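Alpha-fucosidase (PDB 2EAB) acts as a 1,2-alpha-L-fucosidase, probably releasing terminal fucose by glycoside hydrolysis, the chain here being the catalytic domain of a much longer, probably membrane-anchored bacterial protein. Local coordinates at residues Ala298-Asn301 with Thr302-Ala305; Gln286-Pro289 with Ser290-Thr293; Asn730-Arg734 with Thr735-Asn739. All coordinates share one frame; numbering follows the deposited sequence.

How the interactions relate
Each of the three interactions is local, joining neighbouring residues along the chain. Interactions 2 and 1 follow each other in sequence, their centres about 19 Å apart: the irregular turn 286-293 leaves strand 273-282, and helix 297-314, which carries 298-305, comes next. The turn lies at the surface, held by one backbone bond and by tyrosine packing, whereas the helix is partly buried, laying valines against the sheet while Glu299 and Thr302 are exposed. Interaction 3, about 51 Å from interaction 1 between centres, lies across the chain's centre in the helical catalytic domain. It is the buried one, and a threonine hydroxyl organises its helix-to-helix turn.

Interaction 1 of 3, residues Ala298-Asn301 with Thr302-Ala305; sequences AEVN and TRVA
Ala298 O accepts the backbone N-H of Thr302, N to O 2.9 Å, and the Thr302 side chain leans back toward the same oxygen. With OG1 beside its own backbone N (chi1 -61°), the hydroxyl comes to rest 3.0 Å from Ala298 O, where it may donate a second bond, although another acceptor lies within range of its proton. The remaining amides follow the i to i+4 pattern: Arg303 N reaches Glu299 O at 3.0 Å, Ala305 N reaches Asn301 O, and Val304 N approaches Val300 O at 2.9 Å in the straightest bond of the four. All belong to helix 297-314, which follows strand 273-282 in the chain and lies on the nine-stranded antiparallel sheet, with Val300 and Val304 turned to strand 241-250 and Val304 also touching strand 273-282. Across one helical turn the two valines meet through CG1 of Val300 and CG2 of Val304, 4.3 Å apart. Polar ends find partners beyond the segments. Glu299 OE1 accepts from the backbone N of Thr296, as in one half of a capping box, while Asn301 OD1 accepts a hydrogen bond from Asn243 ND2 and Asn301 O is shared with Gln245 NE2. Arg303 bends at chi3 (61°), so that its NH2 passes 4.2 Å from CG2 of Val300; NE pairs with Glu295 in a salt bridge and NH2 donates to Thr282 O.

Interaction 2 of 3, residues Gln286-Pro289 with Ser290-Thr293; sequences QKYP and SYRT. With EDO (1,2-ethanediol), chain H.
The Lys287 carbonyl oxygen accepts the backbone N-H of Tyr291, N to O 2.8 Å, closing a five-residue alpha-turn that runs through the cis peptide bond before Pro289, with Tyr291 in a left-handed backbone conformation. The phenol folds back over the turn it closes. Lys287 O lies 3.7 Å above one face of the Tyr291 ring, offset toward the rim, and the CA of Tyr288 makes an off-centre CH-pi contact 4.3 Å from the ring centroid. Where the two tyrosines meet, the OH of Tyr291 comes in at the edge of the Tyr288 ring, in its plane, 3.6 Å from CD1. One face of the Tyr288 ring carries CB of Pro289 over its centre. Further out, a water links Lys287 NZ to Arg292 O, and Arg292 NH1 donates to Tyr291 O at 3.0 Å. The turn lies in the loop between strand 273-282 and helix 297-314, with Tyr291 against Pro84 and Pro454 and Tyr288 on Pro454 and Val457 of helix 452-463. Tyr288 N gives a straight bond (171°) to O2 of an ethanediol, 2.8 Å away and probably from the crystallisation liquor, which Gly450 O also binds. The side chain of Gln286 lies about 4 Å from that of Leu393, a residue of the calcium site. Rigidity therefore probably comes from the rings, the proline and the one backbone bond, leaving the water-held lysine end looser.

Interaction 3 of 3, residues Asn730-Arg734 with Thr735-Asn739; sequences NSWAR and TGDGN. With EDO (1,2-ethanediol), chain G.
At Thr735 chi1 is 72°, which sets OG1 between the backbone N and the carbonyl carbon and brings it back over the helix end to Trp732 O; at Asp737 chi1 is -175°, which lays the carboxylate alongside the indole of Trp732. The Thr735 hydroxyl donates to Trp732 O at 2.6 Å, lying in the carbonyl plane on a lone pair. The same oxygen also takes the backbone N-H of Thr735, N to O 3.0 Å, from well above that plane, so two donors from one residue grip it. With its proton directed to Trp732 O, OG1 accepts the N-H of Asp737, N to OG1 3.1 Å, an ST turn that carries the chain on from one helix to the next. Gly736, at positive phi, is the first residue to depart from helical backbone angles, and its N bonds to Ala733 O at 3.1 Å; Gln782 NE2 reaches that carbonyl as well. The Asp737 carboxylate stands nearly perpendicular to the indole, planes 83° apart, with OD2 3.6 Å from CZ3 of Trp732. OD2 is held by Thr740 OG1, and the indole is further packed by Leu707 and Leu744. The Arg734 guanidinium is held elsewhere, NE by a salt bridge to Glu778, NH1 by Gly689 O and NH2 by Pro688 O. Its side chain lies about 6 Å from that of Asp690, which binds calcium in a structure of this protein, though none is bound there in this chain. With Asp737 as N-cap of helix 738-751, the whole is a tight, buried connection between helices 722-734 and 738-751, of the kind that joins successive helices in the (alpha/alpha)6 barrel expected for family 95 catalytic domains.

Interaction 1 of 3, residues Ala298-Asn301 with Thr302-Ala305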
loop_
_atom_site.group_PDB
_atom_site.type_symbol
_atom_site.label_atom_id
_atom_site.label_comp_id
_atom_site.label_asym_id
_atom_site.label_seq_id
_atom_site.Cartn_x
_atom_site.Cartn_y
_atom_site.Cartn_z
ATOM N N ALA A 298 -22.928 -22.192 -12.939
ATOM C CA ALA A 298 -23.082 -23.445 -12.200
ATOM C C ALA A 298 -21.772 -23.884 -11.550
ATOM O O ALA A 298 -21.764 -24.318 -10.401
ATOM C CB ALA A 298 -23.630 -24.542 -13.113
ATOM N N GLU A 299 -20.668 -23.748 -12.280
ATOM C CA GLU A 299 -19.353 -24.105 -11.750
ATOM C C GLU A 299 -18.914 -23.199 -10.600
ATOM O O GLU A 299 -18.381 -23.681 -9.595
ATOM C CB GLU A 299 -18.310 -24.148 -12.869
ATOM C CG GLU A 299 -18.500 -25.351 -13.791
ATOM C CD GLU A 299 -17.643 -25.298 -15.037
ATOM O OE1 GLU A 299 -17.462 -24.201 -15.604
ATOM O OE2 GLU A 299 -17.157 -26.370 -15.463
ATOM N N VAL A 300 -19.150 -21.894 -10.733
ATOM C CA VAL A 300 -18.864 -20.961 -9.637
ATOM C C VAL A 300 -19.706 -21.342 -8.416
ATOM O O VAL A 300 -19.203 -21.393 -7.292
ATOM C CB VAL A 300 -19.103 -19.481 -10.033
ATOM C CG1 VAL A 300 -18.835 -18.555 -8.850
ATOM C CG2 VAL A 300 -18.211 -19.094 -11.200
ATOM N N ASN A 301 -20.981 -21.641 -8.656
ATOM C CA ASN A 301 -21.886 -22.046 -7.591
ATOM C C ASN A 301 -21.401 -23.290 -6.832
ATOM O O ASN A 301 -21.420 -23.323 -5.603
ATOM C CB ASN A 301 -23.289 -22.271 -8.150
ATOM C CG ASN A 301 -24.291 -22.598 -7.074
ATOM O OD1 ASN A 301 -24.613 -21.758 -6.235
ATOM N ND2 ASN A 301 -24.777 -23.838 -7.075
ATOM N N THR A 302 -20.971 -24.303 -7.580
ATOM C CA THR A 302 -20.441 -25.540 -7.009
ATOM C C THR A 302 -19.191 -25.250 -6.177
ATOM O O THR A 302 -19.029 -25.781 -5.075
ATOM C CB THR A 302 -20.137 -26.558 -8.130
ATOM O OG1 THR A 302 -21.353 -26.856 -8.828
ATOM C CG2 THR A 302 -19.545 -27.856 -7.575
ATOM N N ARG A 303 -18.328 -24.383 -6.704
ATOM C CA ARG A 303 -17.084 -24.012 -6.039
ATOM C C ARG A 303 -17.335 -23.329 -4.693
ATOM O O ARG A 303 -16.741 -23.706 -3.680
ATOM C CB ARG A 303 -16.253 -23.122 -6.967
ATOM C CG ARG A 303 -14.970 -22.601 -6.354
ATOM C CD ARG A 303 -13.962 -22.196 -7.410
ATOM N NE ARG A 303 -14.385 -21.116 -8.310
ATOM C CZ ARG A 303 -14.267 -19.813 -8.052
ATOM N NH1 ARG A 303 -13.795 -19.389 -6.884
ATOM N NH2 ARG A 303 -14.637 -18.930 -8.971
ATOM N N VAL A 304 -18.219 -22.336 -4.684
ATOM C CA VAL A 304 -18.548 -21.613 -3.459
ATOM C C VAL A 304 -19.239 -22.534 -2.449
ATOM O O VAL A 304 -18.951 -22.476 -1.255
ATOM C CB VAL A 304 -19.401 -20.359 -3.754
ATOM C CG1 VAL A 304 -19.851 -19.688 -2.463
ATOM C CG2 VAL A 304 -18.604 -19.368 -4.610
ATOM N N ALA A 305 -20.123 -23.402 -2.939
ATOM C CA ALA A 305 -20.810 -24.372 -2.078
ATOM C C ALA A 305 -19.828 -25.284 -1.349
ATOM O O ALA A 305 -20.008 -25.585 -0.165
ATOM C CB ALA A 305 -21.805 -25.196 -2.885
#

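Interaction 2 of 3, residues Gln286-Pro289 with Ser290-Thr293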
loop_
_atom_site.group_PDB
_atom_site.type_symbol
_atom_site.label_atom_id
_atom_site.label_comp_id
_atom_site.label_asym_id
_atom_site.label_seq_id
_atom_site.Cartn_x
_atom_site.Cartn_y
_atom_site.Cartn_z
ATOM N N GLN A 286 -7.004 -12.780 -13.346
ATOM C CA GLN A 286 -6.016 -11.837 -13.853
ATOM C C GLN A 286 -5.280 -12.521 -15.001
ATOM O O GLN A 286 -4.199 -13.104 -14.820
ATOM C CB GLN A 286 -5.059 -11.361 -12.759
ATOM C CG GLN A 286 -4.214 -10.179 -13.229
ATOM C CD GLN A 286 -3.356 -9.568 -12.145
ATOM O OE1 GLN A 286 -3.169 -10.138 -11.068
ATOM N NE2 GLN A 286 -2.826 -8.395 -12.427
ATOM N N LYS A 287 -5.909 -12.464 -16.173
ATOM C CA LYS A 287 -5.470 -13.188 -17.357
ATOM C C LYS A 287 -5.857 -12.365 -18.576
ATOM O O LYS A 287 -7.029 -12.279 -18.925
ATOM C CB LYS A 287 -6.135 -14.574 -17.413
ATOM C CG LYS A 287 -5.679 -15.431 -18.593
ATOM C CD LYS A 287 -6.220 -16.857 -18.537
ATOM C CE LYS A 287 -7.296 -17.103 -19.578
ATOM N NZ LYS A 287 -7.444 -18.560 -19.879
ATOM N N TYR A 288 -4.869 -11.747 -19.211
ATOM C CA TYR A 288 -5.094 -10.908 -20.383
ATOM C C TYR A 288 -5.324 -11.807 -21.601
ATOM O O TYR A 288 -4.600 -12.788 -21.766
ATOM C CB TYR A 288 -3.870 -10.009 -20.614
ATOM C CG TYR A 288 -3.979 -9.151 -21.849
ATOM C CD1 TYR A 288 -4.585 -7.894 -21.796
ATOM C CD2 TYR A 288 -3.483 -9.599 -23.076
ATOM C CE1 TYR A 288 -4.704 -7.108 -22.929
ATOM C CE2 TYR A 288 -3.587 -8.823 -24.213
ATOM C CZ TYR A 288 -4.193 -7.580 -24.134
ATOM O OH TYR A 288 -4.293 -6.830 -25.279
ATOM N N PRO A 289 -6.283 -11.459 -22.487
ATOM C CA PRO A 289 -7.184 -10.307 -22.473
ATOM C C PRO A 289 -8.594 -10.508 -21.908
ATOM O O PRO A 289 -9.320 -9.527 -21.784
ATOM C CB PRO A 289 -7.295 -9.973 -23.958
ATOM C CG PRO A 289 -7.294 -11.327 -24.605
ATOM C CD PRO A 289 -6.411 -12.216 -23.750
ATOM N N SER A 290 -8.992 -11.741 -21.592
ATOM C CA SER A 290 -10.399 -12.017 -21.250
ATOM C C SER A 290 -10.762 -11.765 -19.792
ATOM O O SER A 290 -11.925 -11.524 -19.475
ATOM C CB SER A 290 -10.776 -13.451 -21.617
ATOM O OG SER A 290 -10.197 -14.381 -20.715
ATOM N N TYR A 291 -9.769 -11.862 -18.913
ATOM C CA TYR A 291 -9.945 -11.646 -17.473
ATOM C C TYR A 291 -11.078 -12.465 -16.842
ATOM O O TYR A 291 -11.790 -11.983 -15.958
ATOM C CB TYR A 291 -10.080 -10.153 -17.142
ATOM C CG TYR A 291 -8.805 -9.394 -17.420
ATOM C CD1 TYR A 291 -7.820 -9.279 -16.450
ATOM C CD2 TYR A 291 -8.573 -8.820 -18.669
ATOM C CE1 TYR A 291 -6.635 -8.597 -16.710
ATOM C CE2 TYR A 291 -7.394 -8.133 -18.943
ATOM C CZ TYR A 291 -6.428 -8.029 -17.964
ATOM O OH TYR A 291 -5.265 -7.348 -18.257
ATOM N N ARG A 292 -11.214 -13.714 -17.286
ATOM C CA ARG A 292 -12.204 -14.645 -16.733
ATOM C C ARG A 292 -11.621 -16.037 -16.550
ATOM O O ARG A 292 -10.708 -16.430 -17.275
ATOM C CB ARG A 292 -13.441 -14.742 -17.636
ATOM C CG ARG A 292 -14.213 -13.445 -17.828
ATOM C CD ARG A 292 -14.861 -12.968 -16.532
ATOM N NE ARG A 292 -15.769 -11.843 -16.758
ATOM C CZ ARG A 292 -15.402 -10.565 -16.784
ATOM N NH1 ARG A 292 -14.131 -10.221 -16.595
ATOM N NH2 ARG A 292 -16.310 -9.626 -17.005
ATOM N N THR A 293 -12.164 -16.785 -15.594
ATOM C CA THR A 293 -11.742 -18.173 -15.383
ATOM C C THR A 293 -12.245 -19.104 -16.482
ATOM O O THR A 293 -11.648 -20.160 -16.717
ATOM C CB THR A 293 -12.244 -18.738 -14.049
ATOM O OG1 THR A 293 -13.674 -18.689 -14.032
ATOM C CG2 THR A 293 -11.673 -17.955 -12.873
HETATM C C1 EDO H . -2.700 -10.127 -16.971
HETATM O O1 EDO H . -1.762 -9.518 -17.878
HETATM C C2 EDO H . -2.461 -11.675 -16.800
HETATM O O2 EDO H . -2.381 -12.234 -18.103
HETATM O O HOH W 1 -10.491 -18.316 -19.510
#

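Interaction 3 of 3, residues Asn730-Arg734 with Thr735-Asn739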
loop_
_atom_site.group_PDB
_atom_site.type_symbol
_atom_site.label_atom_id
_atom_site.label_comp_id
_atom_site.label_asym_id
_atom_site.label_seq_id
_atom_site.Cartn_x
_atom_site.Cartn_y
_atom_site.Cartn_z
ATOM N N ASN A 730 7.323 9.696 6.285
ATOM C CA ASN A 730 8.427 8.880 5.785
ATOM C C ASN A 730 9.607 9.705 5.285
ATOM O O ASN A 730 10.764 9.345 5.515
ATOM C CB ASN A 730 7.937 7.919 4.706
ATOM C CG ASN A 730 7.192 6.738 5.288
ATOM O OD1 ASN A 730 7.792 5.710 5.625
ATOM N ND2 ASN A 730 5.874 6.876 5.418
ATOM N N SER A 731 9.307 10.818 4.618
ATOM C CA SER A 731 10.339 11.707 4.087
ATOM C C SER A 731 11.148 12.331 5.215
ATOM O O SER A 731 12.382 12.316 5.191
ATOM C CB SER A 731 9.716 12.797 3.222
ATOM O OG SER A 731 9.038 12.234 2.112
ATOM N N TRP A 732 10.452 12.859 6.215
ATOM C CA TRP A 732 11.137 13.428 7.364
ATOM C C TRP A 732 11.937 12.382 8.145
ATOM O O TRP A 732 13.017 12.688 8.638
ATOM C CB TRP A 732 10.163 14.186 8.257
ATOM C CG TRP A 732 9.923 15.599 7.795
ATOM C CD1 TRP A 732 8.866 16.059 7.063
ATOM C CD2 TRP A 732 10.771 16.732 8.034
ATOM N NE1 TRP A 732 8.999 17.411 6.839
ATOM C CE2 TRP A 732 10.156 17.851 7.426
ATOM C CE3 TRP A 732 11.988 16.909 8.706
ATOM C CZ2 TRP A 732 10.718 19.135 7.471
ATOM C CZ3 TRP A 732 12.549 18.186 8.749
ATOM C CH2 TRP A 732 11.909 19.281 8.137
ATOM N N ALA A 733 11.447 11.147 8.232
ATOM C CA ALA A 733 12.205 10.100 8.928
ATOM C C ALA A 733 13.587 9.913 8.297
ATOM O O ALA A 733 14.587 9.757 9.003
ATOM C CB ALA A 733 11.446 8.788 8.942
ATOM N N ARG A 734 13.646 9.946 6.969
ATOM C CA ARG A 734 14.897 9.756 6.242
ATOM C C ARG A 734 15.918 10.867 6.504
ATOM O O ARG A 734 17.112 10.664 6.285
ATOM C CB ARG A 734 14.618 9.644 4.739
ATOM C CG ARG A 734 13.878 8.362 4.325
ATOM C CD ARG A 734 14.770 7.122 4.456
ATOM N NE ARG A 734 14.214 5.889 3.888
ATOM C CZ ARG A 734 14.199 5.597 2.588
ATOM N NH1 ARG A 734 14.650 6.474 1.698
ATOM N NH2 ARG A 734 13.714 4.433 2.174
ATOM N N THR A 735 15.455 12.032 6.959
ATOM C CA THR A 735 16.348 13.148 7.288
ATOM C C THR A 735 17.074 12.962 8.620
ATOM O O THR A 735 18.034 13.684 8.903
ATOM C CB THR A 735 15.609 14.510 7.384
ATOM O OG1 THR A 735 14.819 14.547 8.579
ATOM C CG2 THR A 735 14.736 14.777 6.171
ATOM N N GLY A 736 16.589 12.044 9.451
ATOM C CA GLY A 736 17.117 11.874 10.801
ATOM C C GLY A 736 16.462 12.755 11.856
ATOM O O GLY A 736 16.762 12.620 13.045
ATOM N N ASP A 737 15.571 13.652 11.435
ATOM C CA ASP A 737 14.880 14.538 12.375
ATOM C C ASP A 737 13.660 13.815 12.948
ATOM O O ASP A 737 12.538 13.956 12.448
ATOM C CB ASP A 737 14.486 15.852 11.686
ATOM C CG ASP A 737 13.871 16.875 12.640
ATOM O OD1 ASP A 737 13.543 16.531 13.794
ATOM O OD2 ASP A 737 13.696 18.036 12.207
ATOM N N GLY A 738 13.895 13.042 14.006
ATOM C CA GLY A 738 12.838 12.288 14.665
ATOM C C GLY A 738 11.785 13.157 15.321
ATOM O O GLY A 738 10.628 12.763 15.402
ATOM N N ASN A 739 12.177 14.335 15.801
ATOM C CA ASN A 739 11.220 15.238 16.435
ATOM C C ASN A 739 10.169 15.754 15.455
ATOM O O ASN A 739 8.976 15.686 15.737
ATOM C CB ASN A 739 11.942 16.389 17.135
ATOM C CG ASN A 739 12.710 15.928 18.359
ATOM O OD1 ASN A 739 12.383 14.910 18.968
ATOM N ND2 ASN A 739 13.739 16.682 18.729
HETATM C C1 EDO G . 11.287 2.687 2.346
HETATM O O1 EDO G . 12.514 2.506 3.213
HETATM C C2 EDO G . 10.354 1.451 2.650
HETATM O O2 EDO G . 11.114 0.255 2.344
#